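Local coordinates for protein aspartate carbamoyltransferase (Leishmania major, PDB 7K46) that probably catalyses transfer of the carbamoyl group from carbamoyl phosphate to L-aspartate, an early step of pyrimidine biosynthesis, at residues D27-L32 against R318-F323; I164-D169 against V192-P197; L238-L243 against V285-P290; A281-M286 against D302-Y307. All coordinates share one frame; numbering follows the deposited sequence.

Contact 1: D27-L32 against R318-F323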
loop_
_atom_site.group_PDB
_atom_site.type_symbol
_atom_site.label_atom_id
_atom_site.label_comp_id
_atom_site.label_asym_id
_atom_site.label_seq_id
_atom_site.Cartn_x
_atom_site.Cartn_y
_atom_site.Cartn_z
ATOM N N ASP A 27 -5.322 -31.510 9.292
ATOM C CA ASP A 27 -5.166 -31.598 10.746
ATOM C C ASP A 27 -3.982 -30.760 11.212
ATOM O O ASP A 27 -4.070 -30.020 12.199
ATOM C CB ASP A 27 -4.944 -33.049 11.200
ATOM C CG ASP A 27 -6.150 -33.949 10.987
ATOM O OD1 ASP A 27 -7.284 -33.450 10.875
ATOM O OD2 ASP A 27 -5.945 -35.183 10.960
ATOM N N ALA A 28 -2.851 -30.889 10.515
ATOM C CA ALA A 28 -1.638 -30.197 10.937
ATOM C C ALA A 28 -1.782 -28.692 10.764
ATOM O O ALA A 28 -1.329 -27.919 11.616
ATOM C CB ALA A 28 -0.436 -30.722 10.155
ATOM N N LEU A 29 -2.412 -28.255 9.667
ATOM C CA LEU A 29 -2.630 -26.824 9.465
ATOM C C LEU A 29 -3.595 -26.265 10.502
ATOM O O LEU A 29 -3.424 -25.135 10.983
ATOM C CB LEU A 29 -3.151 -26.562 8.049
ATOM C CG LEU A 29 -2.159 -26.669 6.893
ATOM C CD1 LEU A 29 -2.869 -26.663 5.538
ATOM C CD2 LEU A 29 -1.139 -25.518 6.947
ATOM N N ILE A 30 -4.623 -27.034 10.856
ATOM C CA ILE A 30 -5.540 -26.587 11.896
ATOM C C ILE A 30 -4.793 -26.374 13.211
ATOM O O ILE A 30 -4.958 -25.344 13.876
ATOM C CB ILE A 30 -6.698 -27.589 12.055
ATOM C CG1 ILE A 30 -7.671 -27.456 10.883
ATOM C CG2 ILE A 30 -7.416 -27.366 13.383
ATOM C CD1 ILE A 30 -8.750 -28.545 10.872
ATOM N N GLN A 31 -3.977 -27.355 13.616
ATOM C CA GLN A 31 -3.267 -27.233 14.889
ATOM C C GLN A 31 -2.288 -26.062 14.870
ATOM O O GLN A 31 -2.149 -25.341 15.866
ATOM C CB GLN A 31 -2.534 -28.536 15.220
ATOM C CG GLN A 31 -1.988 -28.585 16.646
ATOM C CD GLN A 31 -3.090 -28.465 17.686
ATOM O OE1 GLN A 31 -4.008 -29.287 17.729
ATOM N NE2 GLN A 31 -3.018 -27.425 18.515
ATOM N N LEU A 32 -1.602 -25.857 13.745
ATOM C CA LEU A 32 -0.646 -24.756 13.648
ATOM C C LEU A 32 -1.358 -23.410 13.713
ATOM O O LEU A 32 -0.891 -22.489 14.391
ATOM C CB LEU A 32 0.176 -24.884 12.356
ATOM C CG LEU A 32 1.212 -23.793 12.025
ATOM C CD1 LEU A 32 2.190 -23.628 13.176
ATOM C CD2 LEU A 32 1.962 -24.127 10.718
ATOM N N ARG A 318 -4.197 -18.542 7.209
ATOM C CA ARG A 318 -3.277 -18.034 6.200
ATOM C C ARG A 318 -1.873 -17.846 6.763
ATOM O O ARG A 318 -0.891 -18.057 6.045
ATOM C CB ARG A 318 -3.831 -16.739 5.609
ATOM C CG ARG A 318 -5.036 -17.012 4.708
ATOM C CD ARG A 318 -5.703 -15.729 4.201
ATOM N NE ARG A 318 -6.793 -16.089 3.299
ATOM C CZ ARG A 318 -8.082 -15.886 3.538
ATOM N NH1 ARG A 318 -8.491 -15.228 4.614
ATOM N NH2 ARG A 318 -8.983 -16.354 2.676
ATOM N N MET A 319 -1.752 -17.504 8.048
ATOM C CA MET A 319 -0.437 -17.482 8.689
ATOM C C MET A 319 0.179 -18.880 8.735
ATOM O O MET A 319 1.364 -19.062 8.432
ATOM C CB MET A 319 -0.556 -16.909 10.106
ATOM C CG MET A 319 -0.871 -15.408 10.162
ATOM S SD MET A 319 -1.080 -14.764 11.853
ATOM C CE MET A 319 0.578 -14.937 12.524
ATOM N N ALA A 320 -0.611 -19.879 9.137
ATOM C CA ALA A 320 -0.107 -21.251 9.169
ATOM C C ALA A 320 0.394 -21.674 7.797
ATOM O O ALA A 320 1.450 -22.303 7.676
ATOM C CB ALA A 320 -1.206 -22.206 9.643
ATOM N N ILE A 321 -0.348 -21.318 6.751
ATOM C CA ILE A 321 0.032 -21.695 5.391
ATOM C C ILE A 321 1.301 -20.969 4.963
ATOM O O ILE A 321 2.265 -21.597 4.503
ATOM C CB ILE A 321 -1.134 -21.430 4.420
ATOM C CG1 ILE A 321 -2.286 -22.418 4.698
ATOM C CG2 ILE A 321 -0.663 -21.574 2.956
ATOM C CD1 ILE A 321 -3.586 -22.064 3.999
ATOM N N LEU A 322 1.324 -19.638 5.095
ATOM C CA LEU A 322 2.498 -18.882 4.652
ATOM C C LEU A 322 3.744 -19.309 5.417
ATOM O O LEU A 322 4.823 -19.455 4.831
ATOM C CB LEU A 322 2.268 -17.377 4.825
ATOM C CG LEU A 322 1.187 -16.735 3.954
ATOM C CD1 LEU A 322 0.853 -15.335 4.468
ATOM C CD2 LEU A 322 1.620 -16.685 2.484
ATOM N N PHE A 323 3.611 -19.500 6.732
ATOM C CA PHE A 323 4.729 -19.962 7.551
ATOM C C PHE A 323 5.267 -21.298 7.052
ATOM O O PHE A 323 6.485 -21.514 6.996
ATOM C CB PHE A 323 4.254 -20.084 9.002
ATOM C CG PHE A 323 5.299 -20.564 9.965
ATOM C CD1 PHE A 323 6.187 -19.671 10.553
ATOM C CD2 PHE A 323 5.357 -21.908 10.335
ATOM C CE1 PHE A 323 7.136 -20.117 11.466
ATOM C CE2 PHE A 323 6.302 -22.355 11.245
ATOM C CZ PHE A 323 7.196 -21.462 11.808
#
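Helix 23-41, near the start of the chain, packs against the C-terminal helix 309-326 through Leu29 and Leu32 on one side and Ala320, Ile321 and Phe323 on the other. Pairing of the first and last long helices is a familiar feature of the aspartate/ornithine carbamoyltransferase fold, in which the C-terminal end of the chain returns to the carbamoyl phosphate domain. The short segments approach to 8.8 Å between axes and cross at a steep 113°, so contact is concentrated around Ala320. Its methyl points at the first helix and is met by Leu32, whose CG lies 3.7 Å from Ala320 CB. With CG anti to the backbone N (chi1 178°), the Leu32 branch reaches past this methyl, and its CD2 comes to 3.6 Å from Ala320 O and 4.1 Å from Phe323 CD2, the latter approach being oblique to the ring. One turn earlier, Leu29 CD2 touches Ile321 CG1 at 4.0 Å, the two side chains crossing at a slant. Leu29 O also faces the alanine methyl, 3.9 Å from Ala320 CB. Further along, Ala33 and Met36 of helix 23-41 prolong the interface, touching Ala320 and Phe323 respectively, while Ile30 turns away to helix 142-156. No hydrogen bond links the segments. Ala320 O accepts instead from the hydroxyl of Ser324 in its own helix. All five touching residues are buried, so the contact is apolar packing, a small alanine methyl met by two leucines, with no polar pair to fix its geometry.

Contact 2: I164-D169 against V192-P197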
loop_
_atom_site.group_PDB
_atom_site.type_symbol
_atom_site.label_atom_id
_atom_site.label_comp_id
_atom_site.label_asym_id
_atom_site.label_seq_id
_atom_site.Cartn_x
_atom_site.Cartn_y
_atom_site.Cartn_z
ATOM N N ILE A 164 -24.366 -30.536 8.241
ATOM C CA ILE A 164 -24.138 -29.179 7.754
ATOM C C ILE A 164 -25.119 -28.897 6.629
ATOM O O ILE A 164 -25.368 -29.762 5.784
ATOM C CB ILE A 164 -22.679 -28.980 7.283
ATOM C CG1 ILE A 164 -22.478 -27.582 6.678
ATOM C CG2 ILE A 164 -22.271 -30.064 6.290
ATOM C CD1 ILE A 164 -21.014 -27.233 6.431
ATOM N N ALA A 165 -25.689 -27.694 6.626
ATOM C CA ALA A 165 -26.538 -27.236 5.534
ATOM C C ALA A 165 -25.760 -26.229 4.704
ATOM O O ALA A 165 -25.202 -25.272 5.250
ATOM C CB ALA A 165 -27.831 -26.601 6.055
ATOM N N LEU A 166 -25.680 -26.473 3.397
ATOM C CA LEU A 166 -25.120 -25.519 2.446
ATOM C C LEU A 166 -26.308 -24.829 1.791
ATOM O O LEU A 166 -27.174 -25.495 1.216
ATOM C CB LEU A 166 -24.226 -26.213 1.409
ATOM C CG LEU A 166 -23.140 -27.125 1.986
ATOM C CD1 LEU A 166 -22.435 -27.920 0.894
ATOM C CD2 LEU A 166 -22.107 -26.348 2.834
ATOM N N ILE A 167 -26.381 -23.507 1.928
ATOM C CA ILE A 167 -27.606 -22.760 1.660
ATOM C C ILE A 167 -27.295 -21.656 0.666
ATOM O O ILE A 167 -26.461 -20.791 0.955
ATOM C CB ILE A 167 -28.183 -22.149 2.946
ATOM C CG1 ILE A 167 -28.413 -23.231 4.007
ATOM C CG2 ILE A 167 -29.466 -21.343 2.641
ATOM C CD1 ILE A 167 -28.497 -22.659 5.407
ATOM N N GLY A 168 -27.984 -21.655 -0.473
ATOM C CA GLY A 168 -27.855 -20.544 -1.409
ATOM C C GLY A 168 -28.082 -21.001 -2.842
ATOM O O GLY A 168 -28.805 -21.963 -3.091
ATOM N N ASP A 169 -27.462 -20.268 -3.770
ATOM C CA ASP A 169 -27.420 -20.663 -5.179
ATOM C C ASP A 169 -26.366 -21.753 -5.306
ATOM O O ASP A 169 -25.187 -21.484 -5.547
ATOM C CB ASP A 169 -27.101 -19.464 -6.067
ATOM C CG ASP A 169 -27.131 -19.794 -7.553
ATOM O OD1 ASP A 169 -27.013 -20.978 -7.931
ATOM O OD2 ASP A 169 -27.273 -18.849 -8.362
ATOM N N VAL A 192 -25.260 -33.928 4.909
ATOM C CA VAL A 192 -25.199 -32.633 4.228
ATOM C C VAL A 192 -26.593 -32.315 3.704
ATOM O O VAL A 192 -27.150 -33.074 2.896
ATOM C CB VAL A 192 -24.184 -32.615 3.070
ATOM C CG1 VAL A 192 -24.234 -31.262 2.339
ATOM C CG2 VAL A 192 -22.762 -32.917 3.558
ATOM N N TYR A 193 -27.150 -31.198 4.158
ATOM C CA TYR A 193 -28.373 -30.651 3.581
ATOM C C TYR A 193 -27.986 -29.665 2.489
ATOM O O TYR A 193 -27.150 -28.786 2.718
ATOM C CB TYR A 193 -29.220 -29.945 4.647
ATOM C CG TYR A 193 -29.804 -30.859 5.699
ATOM C CD1 TYR A 193 -31.017 -31.509 5.481
ATOM C CD2 TYR A 193 -29.155 -31.070 6.912
ATOM C CE1 TYR A 193 -31.569 -32.353 6.434
ATOM C CE2 TYR A 193 -29.706 -31.916 7.885
ATOM C CZ TYR A 193 -30.913 -32.555 7.634
ATOM O OH TYR A 193 -31.468 -33.393 8.584
ATOM N N LEU A 194 -28.593 -29.811 1.307
ATOM C CA LEU A 194 -28.369 -28.913 0.171
ATOM C C LEU A 194 -29.645 -28.096 -0.026
ATOM O O LEU A 194 -30.624 -28.595 -0.588
ATOM C CB LEU A 194 -28.017 -29.705 -1.085
ATOM C CG LEU A 194 -26.780 -30.606 -0.982
ATOM C CD1 LEU A 194 -26.663 -31.501 -2.222
ATOM C CD2 LEU A 194 -25.532 -29.754 -0.798
ATOM N N ILE A 195 -29.631 -26.843 0.439
ATOM C CA ILE A 195 -30.818 -25.990 0.487
ATOM C C ILE A 195 -30.680 -24.930 -0.597
ATOM O O ILE A 195 -29.831 -24.038 -0.495
ATOM C CB ILE A 195 -30.993 -25.323 1.861
ATOM C CG1 ILE A 195 -30.868 -26.344 3.006
ATOM C CG2 ILE A 195 -32.312 -24.545 1.909
ATOM C CD1 ILE A 195 -31.949 -27.424 2.999
ATOM N N ALA A 196 -31.525 -25.001 -1.621
ATOM C CA ALA A 196 -31.412 -24.086 -2.744
ATOM C C ALA A 196 -32.782 -23.884 -3.352
ATOM O O ALA A 196 -33.592 -24.822 -3.381
ATOM C CB ALA A 196 -30.443 -24.620 -3.806
ATOM N N PRO A 197 -33.077 -22.691 -3.869
ATOM C CA PRO A 197 -34.346 -22.485 -4.572
ATOM C C PRO A 197 -34.471 -23.405 -5.782
ATOM O O PRO A 197 -33.481 -23.888 -6.337
ATOM C CB PRO A 197 -34.298 -21.012 -4.999
ATOM C CG PRO A 197 -33.213 -20.378 -4.181
ATOM C CD PRO A 197 -32.235 -21.474 -3.841
#
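Ile164 to Gly168 and Val192 to Ala196 run side by side as parallel strands and their ends, a textbook case of a beta-alpha-beta crossover in a Rossmann-like domain. Four backbone bonds alternate in direction along the ladder. Tyr193 N gives to Ile164 O at 2.8 Å, and Leu166 N to Tyr193 O at the same 2.8 Å. Ile195 N then reaches Leu166 O at 2.9 Å, and Gly168 N closes the series on Ile195 O at 3.0 Å. Ile164 O and Tyr193 O also receive CA-H contacts, from Val192 and Ala165. On the outer side of 164-167, Ala165 bonds to Val237 and Tyr239, Ile167 bonds to Tyr239, and Ile167 O accepts from Thr241 OG1; Val192 pairs with Ala220. Gly168, the donor of that last bond of the ladder, takes backbone angles (phi 150°) at which a CB would be jammed against Ile167 O. Tyr193 OH bonds with Asp234 and Lys191, while Asp169 forms a salt bridge with Lys172. Between the strands, Leu166 CD1 packs on Leu194 CD2 at 4.0 Å, and Ile167 CG1 on Ile195 CB at 4.0 Å. Helix 174-186, which connects the two strands, covers the face of Ile164, Leu166 and Val192; helix 262-269 meets Ile167 and Ile195 on the other face, and strand 220-224 lies beyond 192-195 at the sheet edge.

Contact 3: L238-L243 against V285-P290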
loop_
_atom_site.group_PDB
_atom_site.type_symbol
_atom_site.label_atom_id
_atom_site.label_comp_id
_atom_site.label_asym_id
_atom_site.label_seq_id
_atom_site.Cartn_x
_atom_site.Cartn_y
_atom_site.Cartn_z
ATOM N N LEU A 238 -25.054 -24.225 9.933
ATOM C CA LEU A 238 -25.802 -23.602 8.844
ATOM C C LEU A 238 -24.828 -22.701 8.097
ATOM O O LEU A 238 -24.403 -21.674 8.631
ATOM C CB LEU A 238 -26.980 -22.787 9.368
ATOM C CG LEU A 238 -28.043 -23.543 10.158
ATOM C CD1 LEU A 238 -29.142 -22.579 10.623
ATOM C CD2 LEU A 238 -28.618 -24.671 9.283
ATOM N N TYR A 239 -24.478 -23.080 6.871
ATOM C CA TYR A 239 -23.490 -22.353 6.070
ATOM C C TYR A 239 -24.255 -21.626 4.969
ATOM O O TYR A 239 -24.698 -22.242 3.995
ATOM C CB TYR A 239 -22.424 -23.304 5.518
ATOM C CG TYR A 239 -21.240 -22.638 4.817
ATOM C CD1 TYR A 239 -21.333 -22.223 3.493
ATOM C CD2 TYR A 239 -20.031 -22.459 5.473
ATOM C CE1 TYR A 239 -20.259 -21.626 2.843
ATOM C CE2 TYR A 239 -18.944 -21.850 4.834
ATOM C CZ TYR A 239 -19.064 -21.444 3.523
ATOM O OH TYR A 239 -17.999 -20.863 2.890
ATOM N N ALA A 240 -24.416 -20.317 5.132
ATOM C CA ALA A 240 -25.192 -19.496 4.216
ATOM C C ALA A 240 -24.294 -18.808 3.193
ATOM O O ALA A 240 -23.124 -18.509 3.456
ATOM C CB ALA A 240 -25.991 -18.443 4.989
ATOM N N THR A 241 -24.857 -18.547 2.014
ATOM C CA THR A 241 -24.151 -17.821 0.968
ATOM C C THR A 241 -25.112 -16.830 0.323
ATOM O O THR A 241 -26.335 -16.932 0.460
ATOM C CB THR A 241 -23.569 -18.755 -0.116
ATOM O OG1 THR A 241 -24.635 -19.481 -0.742
ATOM C CG2 THR A 241 -22.561 -19.739 0.482
ATOM N N ARG A 242 -24.529 -15.892 -0.411
ATOM C CA ARG A 242 -25.257 -14.787 -1.022
ATOM C C ARG A 242 -25.890 -15.211 -2.346
ATOM O O ARG A 242 -25.212 -15.782 -3.206
ATOM C CB ARG A 242 -24.283 -13.629 -1.252
ATOM C CG ARG A 242 -24.915 -12.266 -1.323
ATOM C CD ARG A 242 -23.890 -11.224 -1.738
ATOM N NE ARG A 242 -23.728 -11.195 -3.183
ATOM C CZ ARG A 242 -23.531 -10.090 -3.888
ATOM N NH1 ARG A 242 -23.441 -8.906 -3.303
ATOM N NH2 ARG A 242 -23.439 -10.173 -5.213
ATOM N N LEU A 243 -27.183 -14.912 -2.515
ATOM C CA LEU A 243 -27.891 -15.109 -3.781
ATOM C C LEU A 243 -27.772 -13.856 -4.646
ATOM O O LEU A 243 -28.305 -12.801 -4.286
ATOM C CB LEU A 243 -29.372 -15.405 -3.541
ATOM C CG LEU A 243 -29.924 -16.799 -3.269
ATOM C CD1 LEU A 243 -29.822 -17.680 -4.501
ATOM C CD2 LEU A 243 -29.210 -17.418 -2.084
ATOM N N VAL A 285 -23.635 -20.650 12.871
ATOM C CA VAL A 285 -24.005 -20.083 11.586
ATOM C C VAL A 285 -22.739 -19.501 10.972
ATOM O O VAL A 285 -22.009 -18.753 11.633
ATOM C CB VAL A 285 -25.088 -19.002 11.746
ATOM C CG1 VAL A 285 -25.342 -18.297 10.424
ATOM C CG2 VAL A 285 -26.386 -19.616 12.309
ATOM N N MET A 286 -22.478 -19.843 9.719
ATOM C CA MET A 286 -21.305 -19.364 9.013
ATOM C C MET A 286 -21.728 -18.772 7.673
ATOM O O MET A 286 -22.823 -19.031 7.169
ATOM C CB MET A 286 -20.285 -20.500 8.807
ATOM C CG MET A 286 -19.721 -21.059 10.124
ATOM S SD MET A 286 -18.754 -22.575 9.889
ATOM C CE MET A 286 -17.490 -22.037 8.721
ATOM N N HIS A 287 -20.834 -17.976 7.100
ATOM C CA HIS A 287 -21.085 -17.283 5.842
ATOM C C HIS A 287 -19.733 -16.758 5.383
ATOM O O HIS A 287 -19.046 -16.092 6.164
ATOM C CB HIS A 287 -22.085 -16.139 6.047
ATOM C CG HIS A 287 -22.606 -15.533 4.780
ATOM N ND1 HIS A 287 -21.787 -15.141 3.742
ATOM C CD2 HIS A 287 -23.870 -15.219 4.402
ATOM C CE1 HIS A 287 -22.523 -14.618 2.776
ATOM N NE2 HIS A 287 -23.790 -14.655 3.151
ATOM N N PRO A 288 -19.305 -17.054 4.153
ATOM C CA PRO A 288 -17.975 -16.594 3.716
ATOM C C PRO A 288 -17.867 -15.081 3.592
ATOM O O PRO A 288 -16.743 -14.555 3.664
ATOM C CB PRO A 288 -17.789 -17.289 2.356
ATOM C CG PRO A 288 -19.213 -17.528 1.859
ATOM C CD PRO A 288 -20.002 -17.837 3.114
ATOM N N LEU A 289 -19.000 -14.379 3.406
ATOM C CA LEU A 289 -19.168 -12.929 3.307
ATOM C C LEU A 289 -18.643 -12.421 1.962
ATOM O O LEU A 289 -17.763 -13.049 1.367
ATOM C CB LEU A 289 -18.483 -12.215 4.483
ATOM C CG LEU A 289 -19.105 -12.526 5.850
ATOM C CD1 LEU A 289 -18.385 -11.796 6.978
ATOM C CD2 LEU A 289 -20.601 -12.171 5.866
ATOM N N PRO A 290 -19.169 -11.301 1.431
ATOM C CA PRO A 290 -20.196 -10.430 2.016
ATOM C C PRO A 290 -21.597 -11.024 1.992
ATOM O O PRO A 290 -21.894 -11.896 1.177
ATOM C CB PRO A 290 -20.136 -9.179 1.124
ATOM C CG PRO A 290 -19.691 -9.708 -0.194
ATOM C CD PRO A 290 -18.718 -10.802 0.118
#
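Tyr239 and Ala240 meet Met286, His287 and Pro288 where two parallel strands give way to loops, and the side-chain torsions bring the rings of Tyr239 and His287 to the other segment. Two backbone bonds finish the strand pairing: Met286 N to Leu238 O and Ala240 N to Met286 O, each 2.9 Å. Tyr239 holds CG anti to its backbone N (chi1 -172°), which carries the ring across toward the second strand. Its CD2 lies 3.9 Å from Met286 CB, oblique to the ring, and the bend at the last torsion of Met286 (chi3 57°) brings CE back to the same ring. At the far end, Tyr239 CZ is 3.7 Å from Pro288 CD, while the hydroxyl bonds to Asp148. His287 CG is likewise anti to its backbone N (chi1 -169°), and one ring face is turned to the other strand: Ala240 O stands 3.3 Å from His287 CG, and Thr241 CA makes a CH-pi contact over that face. Ala240 O is buried without a hydrogen-bond partner, although His287 CA offers it a CA-H contact. The imidazole itself is fixed at both nitrogens, ND1 accepting from Leu289 N at 2.9 Å and NE2 bonding Glu294. Arg242 lays its aliphatic chain along Pro290 O, with CD at 3.6 Å. The His-Pro-Leu-Pro loop, with a cis peptide before Pro290, probably lines the active site as in related carbamoyltransferases. Pro290 packs on Glu94 of a second subunit. Around the pair, strand 163-167 flanks 237-240, helix 142-156 touches Met286 and Pro288, and helix 309-326 reaches Tyr239 and Met286 through Gln310.

Contact 4: A281-M286 against D302-Y307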
loop_
_atom_site.group_PDB
_atom_site.type_symbol
_atom_site.label_atom_id
_atom_site.label_comp_id
_atom_site.label_asym_id
_atom_site.label_seq_id
_atom_site.Cartn_x
_atom_site.Cartn_y
_atom_site.Cartn_z
ATOM N N ALA A 281 -28.434 -25.764 20.795
ATOM C CA ALA A 281 -27.584 -24.880 21.589
ATOM C C ALA A 281 -26.152 -24.878 21.065
ATOM O O ALA A 281 -25.520 -23.818 20.967
ATOM C CB ALA A 281 -27.630 -25.302 23.060
ATOM N N LYS A 282 -25.630 -26.046 20.692
ATOM C CA LYS A 282 -24.255 -26.178 20.204
ATOM C C LYS A 282 -24.289 -26.296 18.680
ATOM O O LYS A 282 -24.320 -27.396 18.123
ATOM C CB LYS A 282 -23.573 -27.378 20.855
ATOM C CG LYS A 282 -22.076 -27.530 20.561
ATOM C CD LYS A 282 -21.546 -28.842 21.147
ATOM C CE LYS A 282 -20.136 -29.185 20.658
ATOM N NZ LYS A 282 -19.133 -28.172 21.050
ATOM N N MET A 283 -24.285 -25.149 18.003
ATOM C CA MET A 283 -24.164 -25.101 16.549
ATOM C C MET A 283 -23.591 -23.739 16.175
ATOM O O MET A 283 -23.470 -22.848 17.018
ATOM C CB MET A 283 -25.516 -25.376 15.860
ATOM C CG MET A 283 -26.648 -24.400 16.211
ATOM S SD MET A 283 -26.554 -22.821 15.303
ATOM C CE MET A 283 -27.043 -23.343 13.660
ATOM N N VAL A 284 -23.217 -23.582 14.902
ATOM C CA VAL A 284 -22.782 -22.277 14.416
ATOM C C VAL A 284 -23.447 -21.950 13.087
ATOM O O VAL A 284 -23.774 -22.835 12.285
ATOM C CB VAL A 284 -21.247 -22.164 14.268
ATOM C CG1 VAL A 284 -20.567 -22.210 15.635
ATOM C CG2 VAL A 284 -20.706 -23.244 13.332
ATOM N N VAL A 285 -23.635 -20.650 12.871
ATOM C CA VAL A 285 -24.005 -20.083 11.586
ATOM C C VAL A 285 -22.739 -19.501 10.972
ATOM O O VAL A 285 -22.009 -18.753 11.633
ATOM C CB VAL A 285 -25.088 -19.002 11.746
ATOM C CG1 VAL A 285 -25.342 -18.297 10.424
ATOM C CG2 VAL A 285 -26.386 -19.616 12.309
ATOM N N MET A 286 -22.478 -19.843 9.719
ATOM C CA MET A 286 -21.305 -19.364 9.013
ATOM C C MET A 286 -21.728 -18.772 7.673
ATOM O O MET A 286 -22.823 -19.031 7.169
ATOM C CB MET A 286 -20.285 -20.500 8.807
ATOM C CG MET A 286 -19.721 -21.059 10.124
ATOM S SD MET A 286 -18.754 -22.575 9.889
ATOM C CE MET A 286 -17.490 -22.037 8.721
ATOM N N ASP A 302 -25.795 -13.239 18.720
ATOM C CA ASP A 302 -26.016 -14.598 19.206
ATOM C C ASP A 302 -24.684 -15.334 19.288
ATOM O O ASP A 302 -23.886 -15.263 18.343
ATOM C CB ASP A 302 -26.981 -15.331 18.268
ATOM C CG ASP A 302 -27.468 -16.661 18.835
ATOM O OD1 ASP A 302 -26.637 -17.569 19.006
ATOM O OD2 ASP A 302 -28.685 -16.798 19.104
ATOM N N PRO A 303 -24.401 -16.049 20.380
ATOM C CA PRO A 303 -23.108 -16.752 20.477
ATOM C C PRO A 303 -22.868 -17.748 19.353
ATOM O O PRO A 303 -21.707 -18.062 19.052
ATOM C CB PRO A 303 -23.188 -17.454 21.841
ATOM C CG PRO A 303 -24.209 -16.691 22.606
ATOM C CD PRO A 303 -25.216 -16.220 21.598
ATOM N N ARG A 304 -23.919 -18.237 18.705
ATOM C CA ARG A 304 -23.750 -19.184 17.612
ATOM C C ARG A 304 -23.438 -18.504 16.283
ATOM O O ARG A 304 -23.169 -19.197 15.291
ATOM C CB ARG A 304 -25.016 -20.036 17.496
ATOM C CG ARG A 304 -25.306 -20.819 18.760
ATOM C CD ARG A 304 -26.754 -21.340 18.804
ATOM N NE ARG A 304 -27.753 -20.282 18.941
ATOM C CZ ARG A 304 -29.049 -20.504 19.130
ATOM N NH1 ARG A 304 -29.530 -21.730 19.241
ATOM N NH2 ARG A 304 -29.882 -19.469 19.206
ATOM N N ALA A 305 -23.470 -17.175 16.231
ATOM C CA ALA A 305 -23.156 -16.450 15.001
ATOM C C ALA A 305 -21.637 -16.410 14.861
ATOM O O ALA A 305 -20.960 -15.621 15.523
ATOM C CB ALA A 305 -23.759 -15.049 15.032
ATOM N N ALA A 306 -21.094 -17.277 14.008
ATOM C CA ALA A 306 -19.653 -17.465 13.898
ATOM C C ALA A 306 -19.029 -16.768 12.687
ATOM O O ALA A 306 -17.810 -16.860 12.501
ATOM C CB ALA A 306 -19.336 -18.967 13.858
ATOM N N TYR A 307 -19.821 -16.080 11.861
ATOM C CA TYR A 307 -19.298 -15.581 10.591
ATOM C C TYR A 307 -18.349 -14.397 10.741
ATOM O O TYR A 307 -17.640 -14.079 9.776
ATOM C CB TYR A 307 -20.447 -15.206 9.638
ATOM C CG TYR A 307 -21.676 -14.623 10.315
ATOM C CD1 TYR A 307 -22.674 -15.459 10.828
ATOM C CD2 TYR A 307 -21.850 -13.242 10.430
ATOM C CE1 TYR A 307 -23.802 -14.940 11.455
ATOM C CE2 TYR A 307 -22.985 -12.707 11.056
ATOM C CZ TYR A 307 -23.955 -13.570 11.564
ATOM O OH TYR A 307 -25.077 -13.068 12.182
#
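A returning loop, anchored by Arg304 and Ala306, adds a short extra rung to Val285 at the margin of the parallel, Rossmann-like sheet, just before helix 309-326. It is a single bridge between Val285 and Ala305 rather than a full strand, and the touching parts run only 6° apart. Val285 N gives to Arg304 O at 2.9 Å, and Val285 O accepts from Ala306 N at 2.9 Å; thus both polar backbone atoms of one residue are used by the loop. A type I turn from Asp302 to Ala305, reinforced by an Asx turn, sets the approach. Asp302 OD1 receives Arg304 N through its anti lone pair and Arg304 NE on its syn side, while OD2 takes Arg304 NH2 at 2.9 Å, a side-on salt bridge with two nitrogens. That grip holds the guanidinium at its edge, and Lys280 O occupies NH1. The arginine's CB, CG and CD lie against the other segment; beyond them the bend at chi3 (-68°) turns the guanidinium to Asp302. Arg304 CG sits 3.2 Å from Met283 O, and Met283 SD lies 3.8 Å from Arg304 CD. Met283 CG stands between its backbone N and carbonyl carbon (chi1 60°), and the bend at chi2 swings SD to the arginine. Nearby, Val284 CB packs on Ala306 CB at 3.7 Å, next to Glu155 of helix 142-156. Tyr307, its hydroxyl bonded to Asp300, lies alongside Val285, with CE1 against the CG1 methyl, while the ring edge faces the valine carbonyl, Tyr307 CD1 standing 3.5 Å from Val285 O.

The four contacts illustrate how chemistry follows position in the fold. Contacts 2, 3 and 4 belong to one parallel sheet: contact 2 lies among its inner strands, contact 3 joins an inner strand to the outermost one, and contact 4 extends that outermost strand with a loop, sharing Val285 and Met286 with contact 3. Contacts 2 and 3 are joined through Ala165 O and Tyr239 N. Contact 1, about 28 Å from contact 2 between centres, packs two helices without hydrogen bonds. All four are largely buried, but exposed residues enter at Arg242 in contact 3 and Ala281 in contact 4, and a salt bridge within a segment supports contact 4 alone.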